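Local coordinates for probable secreted solute-binding lipoprotein (Streptomyces coelicolor, PDB 3I3V) that probably binds a solute outside the cell and hands it to a membrane transporter, at residues Ala384-Arg387 with Ala388-Ser392; Lys176-Ala179 with Gln180-Thr184; Phe290-Pro294 with Asn295-Lys299; Ser250-Ala253 with Lys254-Glu257. All coordinates share one frame; numbering follows the deposited sequence.

Contact 1. Residues Ala384-Arg387 with Ala388-Ser392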
loop_
_atom_site.group_PDB
_atom_site.type_symbol
_atom_site.label_atom_id
_atom_site.label_comp_id
_atom_site.label_asym_id
_atom_site.label_seq_id
_atom_site.Cartn_x
_atom_site.Cartn_y
_atom_site.Cartn_z
ATOM N N ALA C 384 -12.388 -59.757 53.022
ATOM C CA ALA C 384 -11.061 -60.273 53.313
ATOM C C ALA C 384 -10.724 -61.390 52.342
ATOM O O ALA C 384 -9.580 -61.528 51.914
ATOM C CB ALA C 384 -11.008 -60.797 54.747
ATOM N N ARG C 385 -11.725 -62.196 52.006
ATOM C CA ARG C 385 -11.517 -63.293 51.083
ATOM C C ARG C 385 -11.435 -62.774 49.650
ATOM O O ARG C 385 -10.689 -63.317 48.827
ATOM C CB ARG C 385 -12.635 -64.324 51.227
ATOM C CG ARG C 385 -12.533 -65.165 52.494
ATOM C CD ARG C 385 -13.694 -66.142 52.576
ATOM N NE ARG C 385 -13.800 -66.936 51.356
ATOM C CZ ARG C 385 -14.848 -67.692 51.042
ATOM N NH1 ARG C 385 -15.891 -67.759 51.865
ATOM N NH2 ARG C 385 -14.852 -68.383 49.905
ATOM N N VAL C 386 -12.198 -61.721 49.357
ATOM C CA VAL C 386 -12.175 -61.113 48.030
ATOM C C VAL C 386 -10.750 -60.621 47.792
ATOM O O VAL C 386 -10.120 -60.952 46.788
ATOM C CB VAL C 386 -13.165 -59.920 47.948
ATOM C CG1 VAL C 386 -12.728 -58.932 46.867
ATOM C CG2 VAL C 386 -14.565 -60.441 47.643
ATOM N N ARG C 387 -10.250 -59.848 48.748
ATOM C CA ARG C 387 -8.906 -59.303 48.688
ATOM C C ARG C 387 -7.833 -60.384 48.577
ATOM O O ARG C 387 -6.863 -60.226 47.837
ATOM C CB ARG C 387 -8.649 -58.445 49.920
ATOM C CG ARG C 387 -7.300 -57.769 49.950
ATOM C CD ARG C 387 -7.289 -56.724 51.053
ATOM N NE ARG C 387 -5.949 -56.267 51.409
ATOM C CZ ARG C 387 -4.970 -57.070 51.812
ATOM N NH1 ARG C 387 -5.181 -58.377 51.900
ATOM N NH2 ARG C 387 -3.789 -56.564 52.157
ATOM N N ALA C 388 -8.005 -61.483 49.304
ATOM C CA ALA C 388 -7.032 -62.571 49.261
ATOM C C ALA C 388 -7.059 -63.280 47.900
ATOM O O ALA C 388 -6.011 -63.618 47.332
ATOM C CB ALA C 388 -7.315 -63.577 50.393
ATOM N N ALA C 389 -8.259 -63.496 47.374
ATOM C CA ALA C 389 -8.406 -64.156 46.084
ATOM C C ALA C 389 -7.816 -63.290 44.967
ATOM O O ALA C 389 -7.156 -63.791 44.060
ATOM C CB ALA C 389 -9.881 -64.442 45.810
ATOM N N LEU C 390 -8.054 -61.987 45.039
ATOM C CA LEU C 390 -7.537 -61.073 44.030
ATOM C C LEU C 390 -6.007 -61.088 44.075
ATOM O O LEU C 390 -5.350 -61.312 43.058
ATOM C CB LEU C 390 -8.077 -59.660 44.288
ATOM C CG LEU C 390 -9.208 -59.067 43.423
ATOM C CD1 LEU C 390 -10.051 -60.149 42.772
ATOM C CD2 LEU C 390 -10.066 -58.157 44.296
ATOM N N GLU C 391 -5.448 -60.873 45.265
ATOM C CA GLU C 391 -4.004 -60.847 45.441
ATOM C C GLU C 391 -3.310 -62.150 45.053
ATOM O O GLU C 391 -2.160 -62.134 44.609
ATOM C CB GLU C 391 -3.660 -60.490 46.885
ATOM C CG GLU C 391 -4.190 -59.131 47.326
ATOM C CD GLU C 391 -3.657 -58.705 48.682
ATOM O OE1 GLU C 391 -3.185 -59.582 49.439
ATOM O OE2 GLU C 391 -3.717 -57.497 48.993
ATOM N N SER C 392 -4.004 -63.273 45.217
ATOM C CA SER C 392 -3.440 -64.575 44.870
ATOM C C SER C 392 -3.354 -64.765 43.367
ATOM O O SER C 392 -2.647 -65.653 42.881
ATOM C CB SER C 392 -4.288 -65.699 45.456
ATOM O OG SER C 392 -3.667 -66.256 46.603
#
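From A384 to E391 the backbone runs as regular alpha-helix, each amide of A388 to E391 bonding to the carbonyl four residues back, the straightest of these bonds being E391 N to R387 O (3.0 Å, N-H...O 167°). The same four-residue spacing brings R387 and E391 together on one side of the helix. R387 swings CG away from its own backbone N (chi1 -178°) and stays extended as far as NE, and its guanidinium comes to lie beneath the glutamate. E391 OE2 sits over the centre of that flat group, 3.1 Å from R387 CZ and 3.3 Å from R387 NH2, with the two planes inclined by 50°. This is a salt bridge of charge alone, since no N-H of the arginine points at the oxygen. E391 OE2 also takes a weak hydrogen bond from F200 N. With a methionine at R387, the E391 carboxylate would probably be left without its counter-charge, keeping the weak bond from F200 N. On the inner side V386 and L390 lie side by side, V386 CG1 3.8 Å from L390 CD2, branched apolar groups suited to burial, whereas the small A389 meets A372. Helix 383-392 is packed against helix 363-377 through A372 and S376, against helix 203-217 through I209, and, by way of L390, against helix 172-182.

Contact 2. Residues Lys176-Ala179 with Gln180-Thr184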
loop_
_atom_site.group_PDB
_atom_site.type_symbol
_atom_site.label_atom_id
_atom_site.label_comp_id
_atom_site.label_asym_id
_atom_site.label_seq_id
_atom_site.Cartn_x
_atom_site.Cartn_y
_atom_site.Cartn_z
ATOM N N LYS C 176 -13.836 -56.885 34.663
ATOM C CA LYS C 176 -13.729 -55.449 34.395
ATOM C C LYS C 176 -14.698 -54.613 35.260
ATOM O O LYS C 176 -14.347 -53.513 35.710
ATOM C CB LYS C 176 -14.003 -55.165 32.918
ATOM C CG LYS C 176 -12.846 -54.493 32.179
ATOM C CD LYS C 176 -11.642 -55.417 32.012
ATOM C CE LYS C 176 -11.926 -56.506 31.004
ATOM N NZ LYS C 176 -10.825 -57.508 30.925
ATOM N N LEU C 177 -15.909 -55.128 35.498
ATOM C CA LEU C 177 -16.900 -54.403 36.300
ATOM C C LEU C 177 -16.466 -54.344 37.763
ATOM O O LEU C 177 -16.631 -53.314 38.418
ATOM C CB LEU C 177 -18.277 -55.073 36.213
ATOM C CG LEU C 177 -19.531 -54.170 36.206
ATOM C CD1 LEU C 177 -20.659 -54.898 36.922
ATOM C CD2 LEU C 177 -19.268 -52.839 36.886
ATOM N N LEU C 178 -15.908 -55.446 38.267
ATOM C CA LEU C 178 -15.430 -55.511 39.653
ATOM C C LEU C 178 -14.313 -54.495 39.847
ATOM O O LEU C 178 -14.255 -53.795 40.858
ATOM C CB LEU C 178 -14.871 -56.907 39.973
ATOM C CG LEU C 178 -14.749 -57.405 41.427
ATOM C CD1 LEU C 178 -13.422 -58.112 41.567
ATOM C CD2 LEU C 178 -14.860 -56.277 42.453
ATOM N N ALA C 179 -13.418 -54.428 38.869
ATOM C CA ALA C 179 -12.292 -53.506 38.920
ATOM C C ALA C 179 -12.768 -52.064 38.829
ATOM O O ALA C 179 -12.167 -51.169 39.413
ATOM C CB ALA C 179 -11.304 -53.814 37.786
ATOM N N GLN C 180 -13.850 -51.833 38.094
ATOM C CA GLN C 180 -14.388 -50.484 37.964
ATOM C C GLN C 180 -15.031 -50.044 39.285
ATOM O O GLN C 180 -14.825 -48.920 39.754
ATOM C CB GLN C 180 -15.419 -50.433 36.827
ATOM C CG GLN C 180 -16.438 -49.315 36.984
ATOM C CD GLN C 180 -17.269 -49.087 35.744
ATOM O OE1 GLN C 180 -17.307 -49.922 34.832
ATOM N NE2 GLN C 180 -17.958 -47.952 35.710
ATOM N N ILE C 181 -15.811 -50.941 39.885
ATOM C CA ILE C 181 -16.471 -50.638 41.149
ATOM C C ILE C 181 -15.400 -50.421 42.223
ATOM O O ILE C 181 -15.467 -49.450 42.980
ATOM C CB ILE C 181 -17.454 -51.780 41.551
ATOM C CG1 ILE C 181 -18.514 -51.946 40.444
ATOM C CG2 ILE C 181 -18.149 -51.448 42.873
ATOM C CD1 ILE C 181 -19.436 -53.145 40.589
ATOM N N ILE C 182 -14.403 -51.298 42.284
ATOM C CA ILE C 182 -13.341 -51.121 43.272
ATOM C C ILE C 182 -12.691 -49.752 43.046
ATOM O O ILE C 182 -12.211 -49.116 43.976
ATOM C CB ILE C 182 -12.255 -52.242 43.166
ATOM C CG1 ILE C 182 -12.798 -53.552 43.742
ATOM C CG2 ILE C 182 -10.962 -51.813 43.889
ATOM C CD1 ILE C 182 -11.831 -54.710 43.634
ATOM N N GLN C 183 -12.693 -49.288 41.805
ATOM C CA GLN C 183 -12.088 -47.997 41.495
ATOM C C GLN C 183 -12.932 -46.815 41.933
ATOM O O GLN C 183 -12.625 -45.674 41.596
ATOM C CB GLN C 183 -11.787 -47.883 39.999
ATOM C CG GLN C 183 -10.488 -48.557 39.582
ATOM C CD GLN C 183 -10.288 -48.533 38.082
ATOM O OE1 GLN C 183 -10.710 -49.446 37.375
ATOM N NE2 GLN C 183 -9.652 -47.475 37.584
ATOM N N THR C 184 -14.000 -47.079 42.673
ATOM C CA THR C 184 -14.835 -45.991 43.153
ATOM C C THR C 184 -13.982 -45.134 44.092
ATOM O O THR C 184 -14.193 -43.929 44.210
ATOM C CB THR C 184 -16.057 -46.524 43.929
ATOM O OG1 THR C 184 -16.858 -47.342 43.063
ATOM C CG2 THR C 184 -16.907 -45.358 44.456
#
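L177 with I181, and L178 with I182, form the tight part of this contact, two leucine-isoleucine pairs each one helical turn apart. Within each pair the side chains slant across one another: L177 CD2 meets I181 CD1 at 3.7 Å, and L178 CD2 meets I182 CD1 at 3.6 Å. Both isoleucines turn CG1 beside the backbone N, anti to the carbonyl carbon (chi1 -59° in I181), which lays that branch back along the helix, with I181 CG1 only 3.1 Å from L177 O. Leucine and beta-branched isoleucine suit these places because their neighbours on helix 203-217 are largely apolar: L178 meets F212, I181 meets Y211 and I182 meets I209. The backbone beneath is equally firm: I182 N bonds to L178 O at 2.9 Å with an N-H...O angle of 166°.

The other side is looser, though it does not face solvent. Q180 OE1 comes no nearer to L177 CD2 than 4.1 Å, and the polar end of Q180 is engaged instead through NE2 by T280 OG1. Toward the C-terminal end the helix slackens: Q183 N makes just a weak bond to A179 O, and the chain passes into a 3-10 turn. T184 helps to close it, its OG1 donating to I181 O (2.5 Å) in the carbonyl plane, on a lone pair, while T184 N reaches the same oxygen. Helix 172-182 is flanked by helix 203-217 against L178 and I181, helix 188-197 against A179, and strand 280-284 against K176 and Q180.

Contact 3. Residues Phe290-Pro294 with Asn295-Lys299; sequences FWISP and NGVRK
S293 meets the start of helix 294-298 with its side chain. Its CB lies 4.0 Å from N295 N, and the hydroxyl at its tip goes further: OG is placed between the backbone N and the carbonyl carbon (chi1 68°), a crowded position that carries it to G296 N. That amide donates to S293 OG at 3.0 Å with an N-H...O angle of 151°. S293 OG is also hydrogen-bonded to A65 O, so the hydroxyl both accepts and donates. This is an N-cap: serine is small enough to fold back onto a first-turn amide that has no carbonyl behind it. P294 follows well, its ring needing no amide partner there. Were S293 an alanine, G296 N would probably lose its cap and A65 O this donor. The helix proper begins as V297 N bonds to S293 O in the carbonyl plane (2.9 Å). G296, having no CB, allows I292 CG2 to approach G296 C to 4.0 Å, and I292 CG2 also touches V297 CG2 at 4.1 Å. Strand 289-292 pairs antiparallel with strand 67-70, while I292 packs on I300 and V303 of helix 300-310.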
loop_
_atom_site.group_PDB
_atom_site.type_symbol
_atom_site.label_atom_id
_atom_site.label_comp_id
_atom_site.label_asym_id
_atom_site.label_seq_id
_atom_site.Cartn_x
_atom_site.Cartn_y
_atom_site.Cartn_z
ATOM N N PHE C 290 -1.434 -46.487 15.229
ATOM C CA PHE C 290 -0.508 -46.533 14.090
ATOM C C PHE C 290 0.961 -46.528 14.541
ATOM O O PHE C 290 1.414 -45.581 15.186
ATOM C CB PHE C 290 -0.737 -45.319 13.163
ATOM C CG PHE C 290 -2.063 -45.335 12.432
ATOM C CD1 PHE C 290 -2.249 -46.128 11.303
ATOM C CD2 PHE C 290 -3.125 -44.536 12.868
ATOM C CE1 PHE C 290 -3.472 -46.125 10.609
ATOM C CE2 PHE C 290 -4.343 -44.532 12.181
ATOM C CZ PHE C 290 -4.513 -45.328 11.048
ATOM N N TRP C 291 1.709 -47.573 14.188
ATOM C CA TRP C 291 3.117 -47.643 14.562
ATOM C C TRP C 291 3.975 -47.505 13.307
ATOM O O TRP C 291 3.568 -47.935 12.225
ATOM C CB TRP C 291 3.443 -48.980 15.242
ATOM C CG TRP C 291 2.599 -49.300 16.439
ATOM C CD1 TRP C 291 1.244 -49.476 16.465
ATOM C CD2 TRP C 291 3.062 -49.549 17.775
ATOM N NE1 TRP C 291 0.836 -49.826 17.731
ATOM C CE2 TRP C 291 1.930 -49.880 18.554
ATOM C CE3 TRP C 291 4.324 -49.529 18.388
ATOM C CZ2 TRP C 291 2.020 -50.189 19.914
ATOM C CZ3 TRP C 291 4.414 -49.836 19.738
ATOM C CH2 TRP C 291 3.270 -50.163 20.486
ATOM N N ILE C 292 5.155 -46.904 13.445
ATOM C CA ILE C 292 6.036 -46.757 12.290
ATOM C C ILE C 292 7.304 -47.581 12.479
ATOM O O ILE C 292 7.981 -47.470 13.493
ATOM C CB ILE C 292 6.426 -45.287 12.047
ATOM C CG1 ILE C 292 5.167 -44.458 11.782
ATOM C CG2 ILE C 292 7.387 -45.194 10.854
ATOM C CD1 ILE C 292 5.453 -43.035 11.353
ATOM N N SER C 293 7.624 -48.408 11.492
ATOM C CA SER C 293 8.808 -49.250 11.577
ATOM C C SER C 293 10.021 -48.558 10.983
ATOM O O SER C 293 9.896 -47.520 10.333
ATOM C CB SER C 293 8.584 -50.545 10.818
ATOM O OG SER C 293 8.498 -50.266 9.431
ATOM N N PRO C 294 11.222 -49.107 11.225
ATOM C CA PRO C 294 12.407 -48.464 10.646
ATOM C C PRO C 294 12.289 -48.447 9.121
ATOM O O PRO C 294 12.718 -47.499 8.472
ATOM C CB PRO C 294 13.550 -49.335 11.156
ATOM C CG PRO C 294 13.072 -49.668 12.560
ATOM C CD PRO C 294 11.601 -50.025 12.316
ATOM N N ASN C 295 11.696 -49.495 8.552
ATOM C CA ASN C 295 11.499 -49.559 7.106
ATOM C C ASN C 295 10.571 -48.416 6.699
ATOM O O ASN C 295 10.762 -47.778 5.662
ATOM C CB ASN C 295 10.842 -50.880 6.709
ATOM C CG ASN C 295 11.841 -51.968 6.396
ATOM O OD1 ASN C 295 11.453 -53.092 6.088
ATOM N ND2 ASN C 295 13.129 -51.646 6.470
ATOM N N GLY C 296 9.555 -48.187 7.531
ATOM C CA GLY C 296 8.588 -47.137 7.281
ATOM C C GLY C 296 9.252 -45.778 7.318
ATOM O O GLY C 296 8.861 -44.881 6.577
ATOM N N VAL C 297 10.251 -45.626 8.186
ATOM C CA VAL C 297 10.988 -44.373 8.300
ATOM C C VAL C 297 11.662 -44.071 6.964
ATOM O O VAL C 297 11.779 -42.915 6.566
ATOM C CB VAL C 297 12.073 -44.443 9.405
ATOM C CG1 VAL C 297 13.108 -43.344 9.187
ATOM C CG2 VAL C 297 11.434 -44.279 10.787
ATOM N N ARG C 298 12.098 -45.117 6.272
ATOM C CA ARG C 298 12.748 -44.950 4.983
ATOM C C ARG C 298 11.755 -44.345 4.003
ATOM O O ARG C 298 12.127 -43.550 3.142
ATOM C CB ARG C 298 13.248 -46.297 4.454
ATOM C CG ARG C 298 14.154 -46.176 3.232
ATOM C CD ARG C 298 14.559 -47.533 2.663
ATOM N NE ARG C 298 13.404 -48.312 2.225
ATOM C CZ ARG C 298 12.772 -49.212 2.974
ATOM N NH1 ARG C 298 13.185 -49.461 4.212
ATOM N NH2 ARG C 298 11.721 -49.863 2.485
ATOM N N LYS C 299 10.491 -44.736 4.142
ATOM C CA LYS C 299 9.415 -44.235 3.291
ATOM C C LYS C 299 8.574 -43.240 4.090
ATOM O O LYS C 299 7.362 -43.196 3.922
ATOM C CB LYS C 299 8.488 -45.378 2.853
ATOM C CG LYS C 299 9.163 -46.585 2.221
ATOM C CD LYS C 299 8.128 -47.635 1.857
ATOM C CE LYS C 299 8.788 -48.887 1.315
ATOM N NZ LYS C 299 7.808 -49.982 1.079
#

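Contact 4. Residues Ser250-Ala253 with Lys254-Glu257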
loop_
_atom_site.group_PDB
_atom_site.type_symbol
_atom_site.label_atom_id
_atom_site.label_comp_id
_atom_site.label_asym_id
_atom_site.label_seq_id
_atom_site.Cartn_x
_atom_site.Cartn_y
_atom_site.Cartn_z
ATOM N N SER C 250 -19.292 -50.996 22.031
ATOM C CA SER C 250 -19.346 -51.913 20.894
ATOM C C SER C 250 -20.367 -53.024 21.117
ATOM O O SER C 250 -20.930 -53.553 20.159
ATOM C CB SER C 250 -17.974 -52.540 20.626
ATOM O OG SER C 250 -17.059 -51.568 20.158
ATOM N N ALA C 251 -20.590 -53.394 22.375
ATOM C CA ALA C 251 -21.571 -54.428 22.684
ATOM C C ALA C 251 -22.949 -53.768 22.714
ATOM O O ALA C 251 -23.938 -54.357 22.276
ATOM C CB ALA C 251 -21.261 -55.077 24.022
ATOM N N LEU C 252 -22.999 -52.540 23.226
ATOM C CA LEU C 252 -24.241 -51.773 23.305
ATOM C C LEU C 252 -24.779 -51.480 21.908
ATOM O O LEU C 252 -25.983 -51.265 21.718
ATOM C CB LEU C 252 -23.997 -50.451 24.038
ATOM C CG LEU C 252 -24.231 -50.379 25.550
ATOM C CD1 LEU C 252 -24.468 -51.756 26.120
ATOM C CD2 LEU C 252 -23.043 -49.706 26.198
ATOM N N ALA C 253 -23.883 -51.475 20.926
ATOM C CA ALA C 253 -24.282 -51.207 19.557
ATOM C C ALA C 253 -25.112 -52.352 18.999
ATOM O O ALA C 253 -25.822 -52.180 18.017
ATOM C CB ALA C 253 -23.061 -50.990 18.691
ATOM N N LYS C 254 -25.028 -53.519 19.628
ATOM C CA LYS C 254 -25.771 -54.687 19.163
ATOM C C LYS C 254 -27.061 -54.927 19.936
ATOM O O LYS C 254 -27.684 -55.979 19.787
ATOM C CB LYS C 254 -24.898 -55.950 19.242
ATOM C CG LYS C 254 -23.582 -55.906 18.434
ATOM C CD LYS C 254 -22.817 -57.224 18.590
ATOM C CE LYS C 254 -21.335 -57.118 18.215
ATOM N NZ LYS C 254 -21.096 -56.967 16.756
ATOM N N VAL C 255 -27.454 -53.961 20.764
ATOM C CA VAL C 255 -28.685 -54.067 21.548
ATOM C C VAL C 255 -29.874 -53.881 20.606
ATOM O O VAL C 255 -29.974 -52.864 19.918
ATOM C CB VAL C 255 -28.751 -52.974 22.662
ATOM C CG1 VAL C 255 -30.109 -52.990 23.336
ATOM C CG2 VAL C 255 -27.668 -53.214 23.705
ATOM N N PRO C 256 -30.783 -54.870 20.552
ATOM C CA PRO C 256 -31.965 -54.805 19.689
ATOM C C PRO C 256 -32.632 -53.438 19.744
ATOM O O PRO C 256 -33.042 -52.977 20.805
ATOM C CB PRO C 256 -32.842 -55.912 20.246
ATOM C CG PRO C 256 -31.828 -56.950 20.594
ATOM C CD PRO C 256 -30.758 -56.142 21.294
ATOM N N GLU C 257 -32.729 -52.800 18.584
ATOM C CA GLU C 257 -33.319 -51.470 18.456
ATOM C C GLU C 257 -34.605 -51.233 19.255
ATOM O O GLU C 257 -34.816 -50.137 19.785
ATOM C CB GLU C 257 -33.545 -51.164 16.974
ATOM C CG GLU C 257 -34.949 -50.733 16.610
ATOM C CD GLU C 257 -35.014 -50.172 15.209
ATOM O OE1 GLU C 257 -34.742 -50.922 14.245
ATOM O OE2 GLU C 257 -35.328 -48.973 15.073
#
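K254 and V255 each bring a backbone amide over the face of a peptide carbonyl, at A251 and L252 respectively, instead of approaching at the edge where the lone pairs lie. K254 N stands above the A251 carbonyl plane, 58° out of it, and bonds to A251 O at 3.0 Å. V255 N is still further from the plane of L252, 69° out, and bonds to L252 O at 3.2 Å. Such a steep approach goes with bonds that span three residues, and the second one closes a type I beta turn running from L252 to V255, with A253 and K254 at its corners. Small A253 suits a partly exposed corner. K254 puts CG beside its backbone N (chi1 -58°) and stays extended through the next two torsions, which lays its aliphatic part past S250, with CG 3.9 Å and CE 4.1 Å from S250 O. V255 instead turns to the interior: its CG2 lies 3.3 Å from L252 O and 4.3 Å from L252 CD1, and both residues rest on L340 of helix 339-345. P256 then takes the N-cap position before helix 257-261. Chemically, both hydrogen bonds between the two segments are backbone ones and make little demand on residue type, while the side chains match their surroundings: lysine, long and charged, suits the exposed surface, and valine with leucine the buried face.

In the fold
Along the chain the contacts come in the order 2, 4, 3, 1. Each is complete before the next begins, so none nests in or crosses another, and each joins adjoining residues without enclosing a long loop. Contact 2 completes helix 172-182, contact 4 turns the chain from helix 249-252 toward helix 257-261, contact 3 leads from strand 289-292 into helix 294-298, and contact 1 belongs to the last helix. That helix returns to contact 2, with L390 CD2 3.9 Å from I182 CD1, joining distant parts of the sequence. Contact 3 lies across the chain's centre from contact 2, their centres about 38 Å apart, where an outermost strand of the four-stranded sheet passes into a helix.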